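Local coordinates for protein PHO85 cyclin-10 (Saccharomyces cerevisiae, PDB 4KRD) that serves as the cyclin partner of the kinase PHO85, directing it to phosphorylate and negatively regulate glycogen synthase GSY2, at residues E132-R135 / M136-A140; L168-K171 / L172-S175. All coordinates share one frame; numbering follows the deposited sequence.

Contact 1 of 2, residues E132-R135 / M136-A140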
loop_
_atom_site.group_PDB
_atom_site.type_symbol
_atom_site.label_atom_id
_atom_site.label_comp_id
_atom_site.label_asym_id
_atom_site.label_seq_id
_atom_site.Cartn_x
_atom_site.Cartn_y
_atom_site.Cartn_z
ATOM N N GLU B 132 -20.955 14.276 16.398
ATOM C CA GLU B 132 -19.746 13.563 15.940
ATOM C C GLU B 132 -19.557 13.675 14.436
ATOM O O GLU B 132 -18.476 13.359 13.912
ATOM C CB GLU B 132 -19.803 12.095 16.378
ATOM C CG GLU B 132 -19.665 11.939 17.901
ATOM C CD GLU B 132 -20.262 10.651 18.462
ATOM O OE1 GLU B 132 -20.847 9.857 17.694
ATOM O OE2 GLU B 132 -20.148 10.440 19.691
ATOM N N VAL B 133 -20.587 14.157 13.739
ATOM C CA VAL B 133 -20.592 14.131 12.275
ATOM C C VAL B 133 -19.550 15.028 11.595
ATOM O O VAL B 133 -18.871 14.601 10.652
ATOM C CB VAL B 133 -21.984 14.439 11.696
ATOM C CG1 VAL B 133 -21.885 14.693 10.194
ATOM C CG2 VAL B 133 -22.953 13.294 12.013
ATOM N N HIS B 134 -19.417 16.262 12.072
ATOM C CA HIS B 134 -18.523 17.231 11.437
ATOM C C HIS B 134 -17.057 16.755 11.422
ATOM O O HIS B 134 -16.380 16.788 10.387
ATOM C CB HIS B 134 -18.645 18.576 12.157
ATOM C CG HIS B 134 -17.903 19.692 11.493
ATOM N ND1 HIS B 134 -16.735 20.218 12.005
ATOM C CD2 HIS B 134 -18.159 20.382 10.358
ATOM C CE1 HIS B 134 -16.307 21.186 11.216
ATOM N NE2 HIS B 134 -17.150 21.302 10.206
ATOM N N ARG B 135 -16.578 16.307 12.574
ATOM C CA ARG B 135 -15.199 15.848 12.694
ATOM C C ARG B 135 -14.994 14.498 12.013
ATOM O O ARG B 135 -13.891 14.197 11.558
ATOM C CB ARG B 135 -14.778 15.781 14.166
ATOM C CG ARG B 135 -14.596 17.159 14.805
ATOM C CD ARG B 135 -14.111 17.034 16.244
ATOM N NE ARG B 135 -13.838 18.338 16.839
ATOM C CZ ARG B 135 -13.314 18.515 18.043
ATOM N NH1 ARG B 135 -12.990 17.469 18.793
ATOM N NH2 ARG B 135 -13.101 19.744 18.494
ATOM N N MET B 136 -16.050 13.688 11.960
ATOM C CA MET B 136 -16.001 12.407 11.254
ATOM C C MET B 136 -15.795 12.602 9.752
ATOM O O MET B 136 -15.043 11.866 9.114
ATOM C CB MET B 136 -17.279 11.609 11.511
ATOM C CG MET B 136 -17.314 10.238 10.846
ATOM S SD MET B 136 -16.068 9.079 11.472
ATOM C CE MET B 136 -16.566 8.947 13.188
ATOM N N ILE B 137 -16.480 13.589 9.189
ATOM C CA ILE B 137 -16.332 13.931 7.777
ATOM C C ILE B 137 -14.905 14.357 7.457
ATOM O O ILE B 137 -14.311 13.901 6.485
ATOM C CB ILE B 137 -17.315 15.052 7.375
ATOM C CG1 ILE B 137 -18.737 14.488 7.296
ATOM C CG2 ILE B 137 -16.920 15.670 6.052
ATOM C CD1 ILE B 137 -19.826 15.557 7.230
ATOM N N ILE B 138 -14.370 15.247 8.279
ATOM C CA ILE B 138 -12.984 15.675 8.159
ATOM C C ILE B 138 -12.020 14.479 8.104
ATOM O O ILE B 138 -11.212 14.365 7.185
ATOM C CB ILE B 138 -12.623 16.594 9.327
ATOM C CG1 ILE B 138 -13.429 17.898 9.229
ATOM C CG2 ILE B 138 -11.136 16.923 9.328
ATOM C CD1 ILE B 138 -13.100 18.881 10.329
ATOM N N ALA B 139 -12.115 13.594 9.087
ATOM C CA ALA B 139 -11.219 12.428 9.167
ATOM C C ALA B 139 -11.361 11.461 7.993
ATOM O O ALA B 139 -10.357 10.989 7.432
ATOM C CB ALA B 139 -11.448 11.690 10.494
ATOM N N ALA B 140 -12.605 11.148 7.614
ATOM C CA ALA B 140 -12.847 10.159 6.561
ATOM C C ALA B 140 -12.374 10.660 5.204
ATOM O O ALA B 140 -11.834 9.896 4.394
ATOM C CB ALA B 140 -14.326 9.762 6.517
#
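Val133 and Ile137, one helical turn apart, meet through methyl groups: Val133 CG1 lies 3.7 Å from Ile137 CD1, and the two side chains cross at a slant. The torsions explain the meeting. Val133 holds CG1 anti to its own nitrogen, beside its carbonyl carbon (chi1 168°), while Ile137 sets CG1 beside its backbone N (chi1 -73°) and runs on extended, which carries CD1 back to the preceding turn. On the way, Ile137 CG1 passes 3.4 Å from Val133 O, the same oxygen that accepts a hydrogen bond from Ile137 N at 3.0 Å. Ile138 repeats this posture one residue on, with its CG1 3.4 Å from His134 O and its ethyl arm beside the His134 side chain. The backbone bond there is longer, Ile138 N to His134 O at 3.3 Å, but nearly straight at 170°.

These i to i+4 pairs belong to helix 130-148 of the cyclin domain, a helix largely buried over this turn, with neighbours on several faces. Val133 and Ile137 rest on helix 84-95, touching Ser84; Ile137 also reaches Leu88, and Ile138 reaches Phe87. Met136 is turned elsewhere: its CB sits 3.2 Å from Glu132 O, after which the chain bends at both later torsions and packs on Ile109, Leu112 and Phe113 of helix 99-113.

The polar ends also leave this turn of helix. Arg135 is extended from CG to NE and gives NH1 to the backbone oxygen of Asn73, while Glu132 OE1 is bonded to both Tyr71 OH and Gln129 N, two bonds that hold that one oxygen. Ala139 N donates a hydrogen bond to Arg135 O at 3.1 Å.

Contact 2 of 2, residues L168-K171 / L172-S175; sequences LLTK and LEVS
Helix 166-180 of the cyclin domain lies with one side against helix 130-148 and another against the chain of a second protein, probably the kinase PHO85, and residues 168-175 form two of its turns. Leu168 and Leu172 pack on the side that faces helix 130-148, where both touch Arg135. Leu172 CG stands 4.0 Å from Leu168 CD1 and also 3.4 Å from Leu168 O, because chi1 of -66° sets that carbon beside the backbone N and back over the previous turn. The same oxygen receives Leu172 N at 2.8 Å. Replacing Leu172 with an alanine here removes CG and both methyls, which would probably open a gap between Leu168, Arg135 and Phe74, all of which its side chain touches.

Glu173 uses a similar first torsion, bringing its CG 3.3 Å from Leu169 O, and then extends. Its carboxylate is shared out: OE2 makes salt bridges to Arg142 and Lys146, while OE1 is hydrogen-bonded to the backbone of the other protein, as is Thr170 OG1. The two basic partners probably favour the charged form of Glu173.

At the far end, Lys171 O lies 3.1 Å from Ser175 N, its hydrogen-bond donor, and 2.7 Å from Ser175 OG. The hydroxyl is also bonded to Asn73 ND2 and Glu70 OE1, so which acceptor takes its proton stays open. Leucines packed on helix 130-148 on one side and polar groups bonded to the partner chain on another are what is expected of a cyclin helix that probably faces its kinase.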
loop_
_atom_site.group_PDB
_atom_site.type_symbol
_atom_site.label_atom_id
_atom_site.label_comp_id
_atom_site.label_asym_id
_atom_site.label_seq_id
_atom_site.Cartn_x
_atom_site.Cartn_y
_atom_site.Cartn_z
ATOM N N LEU B 168 -5.375 19.289 15.643
ATOM C CA LEU B 168 -6.639 18.558 15.649
ATOM C C LEU B 168 -6.757 17.605 14.451
ATOM O O LEU B 168 -7.175 16.462 14.604
ATOM C CB LEU B 168 -7.833 19.524 15.681
ATOM C CG LEU B 168 -9.216 18.863 15.679
ATOM C CD1 LEU B 168 -9.389 17.923 16.859
ATOM C CD2 LEU B 168 -10.324 19.903 15.655
ATOM N N LEU B 169 -6.387 18.082 13.268
ATOM C CA LEU B 169 -6.439 17.265 12.056
ATOM C C LEU B 169 -5.656 15.964 12.228
ATOM O O LEU B 169 -6.137 14.882 11.894
ATOM C CB LEU B 169 -5.919 18.041 10.843
ATOM C CG LEU B 169 -5.940 17.294 9.501
ATOM C CD1 LEU B 169 -7.305 16.677 9.202
ATOM C CD2 LEU B 169 -5.501 18.181 8.358
ATOM N N THR B 170 -4.452 16.075 12.770
ATOM C CA THR B 170 -3.642 14.906 13.049
ATOM C C THR B 170 -4.350 13.980 14.031
ATOM O O THR B 170 -4.363 12.762 13.841
ATOM C CB THR B 170 -2.263 15.306 13.589
ATOM O OG1 THR B 170 -1.624 16.139 12.618
ATOM C CG2 THR B 170 -1.395 14.065 13.870
ATOM N N LYS B 171 -4.924 14.545 15.066
ATOM C CA LYS B 171 -5.612 13.778 16.059
ATOM C C LYS B 171 -6.806 13.022 15.472
ATOM O O LYS B 171 -7.079 11.915 15.840
ATOM C CB LYS B 171 -6.045 14.691 17.186
ATOM C CG LYS B 171 -6.696 13.993 18.310
ATOM C CD LYS B 171 -7.199 14.934 19.355
ATOM C CE LYS B 171 -6.088 15.386 20.248
ATOM N NZ LYS B 171 -6.279 16.767 20.822
ATOM N N LEU B 172 -7.507 13.658 14.558
ATOM C CA LEU B 172 -8.654 13.048 13.899
ATOM C C LEU B 172 -8.269 11.946 12.902
ATOM O O LEU B 172 -8.920 10.902 12.870
ATOM C CB LEU B 172 -9.511 14.115 13.224
ATOM C CG LEU B 172 -10.205 15.087 14.194
ATOM C CD1 LEU B 172 -11.027 16.086 13.416
ATOM C CD2 LEU B 172 -11.061 14.329 15.234
ATOM N N GLU B 173 -7.233 12.171 12.094
ATOM C CA GLU B 173 -6.718 11.107 11.212
ATOM C C GLU B 173 -6.433 9.833 11.991
ATOM O O GLU B 173 -6.825 8.747 11.585
ATOM C CB GLU B 173 -5.400 11.505 10.544
ATOM C CG GLU B 173 -5.464 12.651 9.580
ATOM C CD GLU B 173 -4.075 13.001 9.033
ATOM O OE1 GLU B 173 -3.096 12.968 9.802
ATOM O OE2 GLU B 173 -3.974 13.320 7.839
ATOM N N VAL B 174 -5.704 9.973 13.094
ATOM C CA VAL B 174 -5.265 8.818 13.857
ATOM C C VAL B 174 -6.429 8.164 14.594
ATOM O O VAL B 174 -6.476 6.953 14.716
ATOM C CB VAL B 174 -4.159 9.192 14.859
ATOM C CG1 VAL B 174 -3.828 8.010 15.755
ATOM C CG2 VAL B 174 -2.918 9.670 14.126
ATOM N N SER B 175 -7.357 8.970 15.095
ATOM C CA SER B 175 -8.518 8.426 15.784
ATOM C C SER B 175 -9.337 7.524 14.859
ATOM O O SER B 175 -9.751 6.440 15.256
ATOM C CB SER B 175 -9.403 9.551 16.339
ATOM O OG SER B 175 -8.702 10.308 17.314
#

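Both contacts are single-helix turns with mostly buried residues, yet they sit differently in the fold. Contact 1, about 8 Å from the chain centre, is interior and no other protein chain touches it; contact 2, about 14 Å out, meets one through three of its residues. Their centres lie about 10 Å apart, and helices 130-148 and 166-180 pack directly: Ala139 CB is 3.6 Å from Leu172 O, and Ile138 CG2 is 3.8 Å from Leu169 CD1. Aliphatic branches dominate 132-140, whereas 168-175 adds polar side chains whose partners lie outside it, on helix 130-148 and on the other protein. Asn73 is common to both, bonded to Arg135 through its backbone oxygen and to Ser175 through its side-chain nitrogen ND2.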